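Local coordinates for putative glutathionylspermidine synthase (PDB 3N6X), which is a putative glutathionylspermidine synthase of the circularly permuted ATP-grasp type 2 family, probably acting as an ATP-dependent ligase, at residues Ala194-Asn206 with Phe432-Gly444. Sequence-based numbering, arbitrary orientation.
With GOL (glycerol), chain V.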
ATOM      1  N   ALA A 194     -15.887 -12.709  -1.415  1.00 32.26           N
ATOM      2  CA  ALA A 194     -16.398 -11.468  -0.818  1.00 32.16           C
ATOM      3  C   ALA A 194     -16.233 -10.298  -1.807  1.00 35.60           C
ATOM      4  O   ALA A 194     -15.235 -10.246  -2.525  1.00 34.38           O
ATOM      5  CB  ALA A 194     -15.666 -11.164   0.478  1.00 32.64           C
ATOM      6  N   PRO A 195     -17.238  -9.391  -1.913  1.00 33.29           N
ATOM      7  CA  PRO A 195     -17.128  -8.284  -2.885  1.00 32.85           C
ATOM      8  C   PRO A 195     -16.176  -7.169  -2.437  1.00 36.61           C
ATOM      9  O   PRO A 195     -15.887  -7.047  -1.249  1.00 36.30           O
ATOM     10  CB  PRO A 195     -18.564  -7.786  -2.998  1.00 34.42           C
ATOM     11  CG  PRO A 195     -19.155  -8.057  -1.661  1.00 37.98           C
ATOM     12  CD  PRO A 195     -18.518  -9.329  -1.165  1.00 33.66           C
ATOM     13  N   VAL A 196     -15.714  -6.332  -3.398  1.00 32.43           N
ATOM     14  CA  VAL A 196     -14.759  -5.242  -3.126  1.00 30.55           C
ATOM     15  C   VAL A 196     -15.239  -3.888  -3.638  1.00 35.73           C
ATOM     16  O   VAL A 196     -14.707  -2.852  -3.217  1.00 35.01           O
ATOM     17  CB  VAL A 196     -13.334  -5.561  -3.681  1.00 32.65           C
ATOM     18  CG1 VAL A 196     -12.665  -6.678  -2.891  1.00 32.05           C
ATOM     19  CG2 VAL A 196     -13.377  -5.892  -5.171  1.00 31.90           C
ATOM     20  N   GLU A 197     -16.204  -3.883  -4.584  1.00 33.85           N
ATOM     21  CA  GLU A 197     -16.620  -2.654  -5.284  1.00 33.52           C
ATOM     22  C   GLU A 197     -17.280  -1.558  -4.449  1.00 35.34           C
ATOM     23  O   GLU A 197     -17.468  -0.443  -4.946  1.00 35.34           O
ATOM     24  CB  GLU A 197     -17.374  -2.954  -6.586  1.00 34.76           C
ATOM     25  CG  GLU A 197     -18.733  -3.608  -6.407  1.00 44.47           C
ATOM     26  CD  GLU A 197     -19.430  -3.890  -7.723  1.00 63.86           C
ATOM     27  OE1 GLU A 197     -19.826  -2.919  -8.409  1.00 48.46           O
ATOM     28  OE2 GLU A 197     -19.525  -5.081  -8.100  1.00 68.59           O
ATOM     29  N   HIS A 198     -17.557  -1.841  -3.170  1.00 29.97           N
ATOM     30  CA  HIS A 198     -18.138  -0.857  -2.249  1.00 28.91           C
ATOM     31  C   HIS A 198     -17.045   0.013  -1.566  1.00 31.69           C
ATOM     32  O   HIS A 198     -17.379   0.934  -0.820  1.00 30.51           O
ATOM     33  CB  HIS A 198     -19.012  -1.555  -1.199  1.00 28.97           C
ATOM     34  CG  HIS A 198     -18.277  -2.577  -0.379  1.00 32.01           C
ATOM     35  ND1 HIS A 198     -17.691  -3.694  -0.964  1.00 33.54           N
ATOM     36  CD2 HIS A 198     -18.083  -2.633   0.956  1.00 33.38           C
ATOM     37  CE1 HIS A 198     -17.164  -4.386   0.031  1.00 32.84           C
ATOM     38  NE2 HIS A 198     -17.366  -3.784   1.205  1.00 33.36           N
ATOM     39  N   TYR A 199     -15.750  -0.281  -1.841  1.00 29.70           N
ATOM     40  CA  TYR A 199     -14.602   0.449  -1.284  1.00 29.67           C
ATOM     41  C   TYR A 199     -14.757   1.976  -1.410  1.00 32.67           C
ATOM     42  O   TYR A 199     -14.737   2.642  -0.390  1.00 33.48           O
ATOM     43  CB  TYR A 199     -13.253  -0.049  -1.891  1.00 31.74           C
ATOM     44  CG  TYR A 199     -12.056   0.790  -1.475  1.00 34.47           C
ATOM     45  CD1 TYR A 199     -11.757   1.990  -2.126  1.00 36.31           C
ATOM     46  CD2 TYR A 199     -11.238   0.401  -0.416  1.00 34.65           C
ATOM     47  CE1 TYR A 199     -10.703   2.794  -1.710  1.00 36.85           C
ATOM     48  CE2 TYR A 199     -10.158   1.184  -0.011  1.00 34.95           C
ATOM     49  CZ  TYR A 199      -9.905   2.390  -0.649  1.00 41.95           C
ATOM     50  OH  TYR A 199      -8.844   3.168  -0.263  1.00 38.51           O
ATOM     51  N   PRO A 200     -15.009   2.551  -2.633  1.00 28.82           N
ATOM     52  CA  PRO A 200     -15.140   4.020  -2.744  1.00 28.08           C
ATOM     53  C   PRO A 200     -16.208   4.653  -1.855  1.00 31.83           C
ATOM     54  O   PRO A 200     -15.996   5.751  -1.333  1.00 31.44           O
ATOM     55  CB  PRO A 200     -15.447   4.224  -4.225  1.00 29.14           C
ATOM     56  CG  PRO A 200     -14.802   3.081  -4.885  1.00 32.69           C
ATOM     57  CD  PRO A 200     -15.037   1.926  -3.970  1.00 28.91           C
ATOM     58  N   GLN A 201     -17.333   3.949  -1.639  1.00 28.83           N
ATOM     59  CA  GLN A 201     -18.405   4.459  -0.793  1.00 28.65           C
ATOM     60  C   GLN A 201     -18.084   4.310   0.688  1.00 31.39           C
ATOM     61  O   GLN A 201     -18.470   5.168   1.483  1.00 31.02           O
ATOM     62  CB  GLN A 201     -19.762   3.830  -1.165  1.00 29.60           C
ATOM     63  CG  GLN A 201     -20.330   4.360  -2.489  1.00 24.99           C
ATOM     64  CD  GLN A 201     -20.496   5.864  -2.514  1.00 35.26           C
ATOM     65  OE1 GLN A 201     -21.071   6.478  -1.608  1.00 33.12           O
ATOM     66  NE2 GLN A 201     -20.027   6.482  -3.570  1.00 26.10           N
ATOM     67  N   VAL A 202     -17.325   3.257   1.058  1.00 27.76           N
ATOM     68  CA  VAL A 202     -16.823   3.090   2.434  1.00 27.44           C
ATOM     69  C   VAL A 202     -15.818   4.238   2.705  1.00 30.81           C
ATOM     70  O   VAL A 202     -15.903   4.898   3.733  1.00 30.92           O
ATOM     71  CB  VAL A 202     -16.171   1.688   2.668  1.00 30.05           C
ATOM     72  CG1 VAL A 202     -15.469   1.621   4.039  1.00 29.00           C
ATOM     73  CG2 VAL A 202     -17.205   0.565   2.529  1.00 29.21           C
ATOM     74  N   LEU A 203     -14.928   4.518   1.741  1.00 26.68           N
ATOM     75  CA  LEU A 203     -13.959   5.610   1.882  1.00 27.26           C
ATOM     76  C   LEU A 203     -14.651   6.989   1.980  1.00 30.86           C
ATOM     77  O   LEU A 203     -14.314   7.775   2.861  1.00 30.99           O
ATOM     78  CB  LEU A 203     -12.920   5.584   0.731  1.00 27.39           C
ATOM     79  CG  LEU A 203     -11.966   6.803   0.642  1.00 31.38           C
ATOM     80  CD1 LEU A 203     -11.139   6.949   1.918  1.00 29.10           C
ATOM     81  CD2 LEU A 203     -11.060   6.701  -0.592  1.00 33.99           C
ATOM     82  N   LEU A 204     -15.639   7.262   1.106  1.00 27.38           N
ATOM     83  CA  LEU A 204     -16.375   8.526   1.162  1.00 26.71           C
ATOM     84  C   LEU A 204     -17.049   8.708   2.528  1.00 32.80           C
ATOM     85  O   LEU A 204     -16.977   9.786   3.108  1.00 33.69           O
ATOM     86  CB  LEU A 204     -17.413   8.613   0.021  1.00 26.26           C
ATOM     87  CG  LEU A 204     -18.346   9.849   0.046  1.00 29.75           C
ATOM     88  CD1 LEU A 204     -17.546  11.165   0.022  1.00 29.55           C
ATOM     89  CD2 LEU A 204     -19.324   9.806  -1.082  1.00 30.01           C
ATOM     90  N   ASN A 205     -17.662   7.649   3.055  1.00 30.21           N
ATOM     91  CA  ASN A 205     -18.320   7.703   4.361  1.00 30.63           C
ATOM     92  C   ASN A 205     -17.323   8.002   5.494  1.00 33.94           C
ATOM     93  O   ASN A 205     -17.626   8.803   6.379  1.00 34.77           O
ATOM     94  CB  ASN A 205     -19.069   6.417   4.624  1.00 32.90           C
ATOM     95  CG  ASN A 205     -19.958   6.501   5.814  1.00 52.79           C
ATOM     96  OD1 ASN A 205     -20.903   7.298   5.852  1.00 43.93           O
ATOM     97  ND2 ASN A 205     -19.634   5.721   6.842  1.00 44.36           N
ATOM     98  N   ASN A 206     -16.120   7.407   5.429  1.00 29.58           N
ATOM     99  CA  ASN A 206     -15.051   7.672   6.389  1.00 29.05           C
ATOM    100  C   ASN A 206     -14.535   9.112   6.292  1.00 33.87           C
ATOM    101  O   ASN A 206     -14.171   9.693   7.322  1.00 34.90           O
ATOM    102  CB  ASN A 206     -13.894   6.684   6.202  1.00 27.09           C
ATOM    103  CG  ASN A 206     -14.114   5.315   6.824  1.00 40.00           C
ATOM    104  OD1 ASN A 206     -13.321   4.401   6.644  1.00 40.18           O
ATOM    105  ND2 ASN A 206     -15.207   5.131   7.527  1.00 29.87           N
ATOM    106  N   PHE A 432      -5.822  -2.411   2.134  1.00 33.12           N
ATOM    107  CA  PHE A 432      -5.934  -0.994   2.447  1.00 32.57           C
ATOM    108  C   PHE A 432      -6.754  -0.794   3.700  1.00 34.69           C
ATOM    109  O   PHE A 432      -7.939  -1.089   3.707  1.00 35.73           O
ATOM    110  CB  PHE A 432      -6.555  -0.227   1.256  1.00 34.80           C
ATOM    111  CG  PHE A 432      -5.730  -0.298  -0.013  1.00 36.79           C
ATOM    112  CD1 PHE A 432      -5.835  -1.392  -0.874  1.00 38.93           C
ATOM    113  CD2 PHE A 432      -4.817   0.707  -0.327  1.00 38.67           C
ATOM    114  CE1 PHE A 432      -5.041  -1.478  -2.023  1.00 39.31           C
ATOM    115  CE2 PHE A 432      -4.027   0.622  -1.480  1.00 41.20           C
ATOM    116  CZ  PHE A 432      -4.142  -0.469  -2.319  1.00 38.86           C
ATOM    117  N   VAL A 433      -6.128  -0.323   4.767  1.00 28.64           N
ATOM    118  CA  VAL A 433      -6.827  -0.121   6.025  1.00 27.88           C
ATOM    119  C   VAL A 433      -7.466   1.258   6.033  1.00 33.36           C
ATOM    120  O   VAL A 433      -6.778   2.265   5.806  1.00 32.47           O
ATOM    121  CB  VAL A 433      -5.906  -0.345   7.256  1.00 30.69           C
ATOM    122  CG1 VAL A 433      -6.673  -0.134   8.551  1.00 30.86           C
ATOM    123  CG2 VAL A 433      -5.277  -1.731   7.227  1.00 30.21           C
ATOM    124  N   LEU A 434      -8.777   1.314   6.335  1.00 30.67           N
ATOM    125  CA  LEU A 434      -9.529   2.565   6.366  1.00 30.14           C
ATOM    126  C   LEU A 434      -9.900   2.957   7.770  1.00 33.77           C
ATOM    127  O   LEU A 434     -10.522   2.175   8.473  1.00 35.73           O
ATOM    128  CB  LEU A 434     -10.787   2.456   5.469  1.00 30.05           C
ATOM    129  CG  LEU A 434     -10.514   2.149   3.974  1.00 35.03           C
ATOM    130  CD1 LEU A 434     -11.806   1.979   3.215  1.00 35.82           C
ATOM    131  CD2 LEU A 434      -9.672   3.254   3.319  1.00 34.48           C
ATOM    132  N   SER A 435      -9.509   4.157   8.193  1.00 30.76           N
ATOM    133  CA  SER A 435      -9.827   4.665   9.531  1.00 31.99           C
ATOM    134  C   SER A 435     -10.655   5.939   9.433  1.00 40.28           C
ATOM    135  O   SER A 435     -10.212   6.932   8.864  1.00 40.07           O
ATOM    136  CB  SER A 435      -8.551   4.953  10.333  1.00 34.26           C
ATOM    137  OG  SER A 435      -7.644   3.867  10.347  1.00 39.07           O
ATOM    138  N   GLY A 436     -11.847   5.885   9.981  1.00 41.05           N
ATOM    139  CA  GLY A 436     -12.754   7.017  10.084  1.00 42.82           C
ATOM    140  C   GLY A 436     -13.215   7.089  11.513  1.00 50.19           C
ATOM    141  O   GLY A 436     -12.390   7.274  12.416  1.00 51.00           O
ATOM    142  N   LYS A 437     -14.489   6.783  11.761  1.00 47.62           N
ATOM    143  CA  LYS A 437     -14.935   6.646  13.145  1.00 47.90           C
ATOM    144  C   LYS A 437     -14.619   5.237  13.609  1.00 51.07           C
ATOM    145  O   LYS A 437     -14.378   5.018  14.794  1.00 52.02           O
ATOM    146  CB  LYS A 437     -16.419   7.005  13.309  1.00 51.33           C
ATOM    147  CG  LYS A 437     -16.610   8.490  13.648  1.00 68.42           C
ATOM    148  CD  LYS A 437     -18.072   8.937  13.583  1.00 81.70           C
ATOM    149  CE  LYS A 437     -18.211  10.422  13.284  1.00 93.12           C
ATOM    150  NZ  LYS A 437     -17.625  11.277  14.358  1.00 99.12           N
ATOM    151  N   THR A 438     -14.474   4.306  12.638  1.00 46.04           N
ATOM    152  CA  THR A 438     -14.068   2.912  12.871  1.00 45.21           C
ATOM    153  C   THR A 438     -12.890   2.547  11.965  1.00 44.75           C
ATOM    154  O   THR A 438     -12.660   3.204  10.946  1.00 43.81           O
ATOM    155  CB  THR A 438     -15.242   1.948  12.613  1.00 58.99           C
ATOM    156  OG1 THR A 438     -15.824   2.254  11.338  1.00 61.97           O
ATOM    157  CG2 THR A 438     -16.297   2.002  13.715  1.00 58.66           C
ATOM    158  N   VAL A 439     -12.160   1.488  12.327  1.00 37.84           N
ATOM    159  CA  VAL A 439     -11.040   1.004  11.540  1.00 36.60           C
ATOM    160  C   VAL A 439     -11.453  -0.310  10.872  1.00 40.42           C
ATOM    161  O   VAL A 439     -11.891  -1.237  11.555  1.00 40.51           O
ATOM    162  CB  VAL A 439      -9.748   0.871  12.382  1.00 39.09           C
ATOM    163  CG1 VAL A 439      -8.559   0.540  11.497  1.00 38.49           C
ATOM    164  CG2 VAL A 439      -9.484   2.144  13.184  1.00 38.34           C
ATOM    165  N   SER A 440     -11.406  -0.354   9.534  1.00 35.69           N
ATOM    166  CA  SER A 440     -11.884  -1.512   8.792  1.00 34.72           C
ATOM    167  C   SER A 440     -11.102  -1.744   7.522  1.00 37.75           C
ATOM    168  O   SER A 440     -10.329  -0.883   7.095  1.00 36.48           O
ATOM    169  CB  SER A 440     -13.375  -1.360   8.466  1.00 38.59           C
ATOM    170  OG  SER A 440     -13.632  -0.222   7.655  1.00 44.74           O
ATOM    171  N   LEU A 441     -11.286  -2.932   6.930  1.00 34.86           N
ATOM    172  CA  LEU A 441     -10.694  -3.322   5.670  1.00 34.85           C
ATOM    173  C   LEU A 441     -11.797  -3.851   4.802  1.00 39.43           C
ATOM    174  O   LEU A 441     -12.591  -4.674   5.260  1.00 39.31           O
ATOM    175  CB  LEU A 441      -9.679  -4.459   5.875  1.00 35.03           C
ATOM    176  CG  LEU A 441      -8.305  -4.084   6.318  1.00 40.51           C
ATOM    177  CD1 LEU A 441      -8.174  -4.228   7.798  1.00 41.17           C
ATOM    178  CD2 LEU A 441      -7.284  -4.966   5.668  1.00 42.62           C
ATOM    179  N   VAL A 442     -11.822  -3.449   3.537  1.00 35.94           N
ATOM    180  CA  VAL A 442     -12.706  -4.062   2.554  1.00 35.40           C
ATOM    181  C   VAL A 442     -12.040  -5.431   2.239  1.00 37.83           C
ATOM    182  O   VAL A 442     -10.814  -5.496   2.225  1.00 35.79           O
ATOM    183  CB  VAL A 442     -12.857  -3.146   1.291  1.00 38.41           C
ATOM    184  CG1 VAL A 442     -13.311  -3.932   0.067  1.00 37.95           C
ATOM    185  CG2 VAL A 442     -13.805  -1.984   1.573  1.00 37.50           C
ATOM    186  N   PRO A 443     -12.800  -6.554   2.132  1.00 35.46           N
ATOM    187  CA  PRO A 443     -12.141  -7.864   1.930  1.00 35.16           C
ATOM    188  C   PRO A 443     -11.523  -8.043   0.538  1.00 38.90           C
ATOM    189  O   PRO A 443     -11.983  -8.855  -0.279  1.00 38.07           O
ATOM    190  CB  PRO A 443     -13.258  -8.870   2.215  1.00 36.68           C
ATOM    191  CG  PRO A 443     -14.501  -8.136   1.886  1.00 41.19           C
ATOM    192  CD  PRO A 443     -14.267  -6.694   2.219  1.00 36.72           C
ATOM    193  N   GLY A 444     -10.447  -7.319   0.309  1.00 35.72           N
ATOM    194  CA  GLY A 444      -9.697  -7.375  -0.932  1.00 35.16           C
ATOM    195  C   GLY A 444      -8.319  -6.797  -0.770  1.00 38.35           C
ATOM    196  O   GLY A 444      -8.025  -6.157   0.242  1.00 37.28           O
TER
HETATM  197  C1  GOL V 494     -15.949  -4.577   4.472  1.00 74.29           C
HETATM  198  O1  GOL V 494     -16.932  -5.253   3.695  1.00 73.99           O
HETATM  199  C2  GOL V 494     -16.316  -3.115   4.588  1.00 74.09           C
HETATM  200  O2  GOL V 494     -17.769  -2.966   4.732  1.00 75.46           O
HETATM  201  C3  GOL V 494     -15.564  -2.544   5.793  1.00 74.00           C
HETATM  202  O3  GOL V 494     -16.081  -1.259   6.129  1.00 73.92           O
HETATM  203  O   HOH W   1     -12.533 -10.711  -2.266  1.00 25.86           O
HETATM  204  O   HOH W   2     -13.593   2.213   8.541  1.00 39.13           O
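Ser-440 OG is held by two small molecules: water 2 at 2.6 Å, which can donate to Asn-206 OD1 or Thr-438 O, its protons perhaps shared more widely, and glycerol O3 at 3.1 Å. The site illustrates how a helix can sit on a beta hairpin without direct hydrogen bonds between them. Helix 199-206 runs at 33° to strand 432-435, whose turn back into strand 439-441 is framed by the hydrogen-bonded pair Leu-434 and Ser-440. The hairpin belongs to the large mixed sheet of this circularly permuted ATP-grasp type 2 protein.

Apolar side chains carry much of the direct contact. The ring of Tyr-199 reaches Leu-434 because its chi1 of 173° turns CG away from the backbone N, and CE2 lies 3.7 Å from Leu-434 CD1; Val-202 CG1 meets the same methyl at 3.8 Å. Ile-144 of the neighbouring strand packs on Tyr-199, Leu-203 and Leu-434. At the hairpin turn, the Asn-206 amide lies against Gly-436, where a side chain would collide with ND2.

His-198 NE2 reaches glycerol O1 at 2.9 Å (159°), while Val-442 CG2 lies over one face of the imidazole. A leucine in place of His-198 would probably leave glycerol O1 without its ring-nitrogen partner and lose the flat face against Val-442 CG2. The glycerol, probably from the crystallisation liquor, spans His-198 and Ser-440.

Val-442 CG1 rests against the backbone of Val-196, and Pro-443 centres an inverse gamma turn. Its CG packs 3.5 Å from Ala-194 CB, and water 1 donates to Ala-194 O and Pro-443 O, 2.8 Å from each.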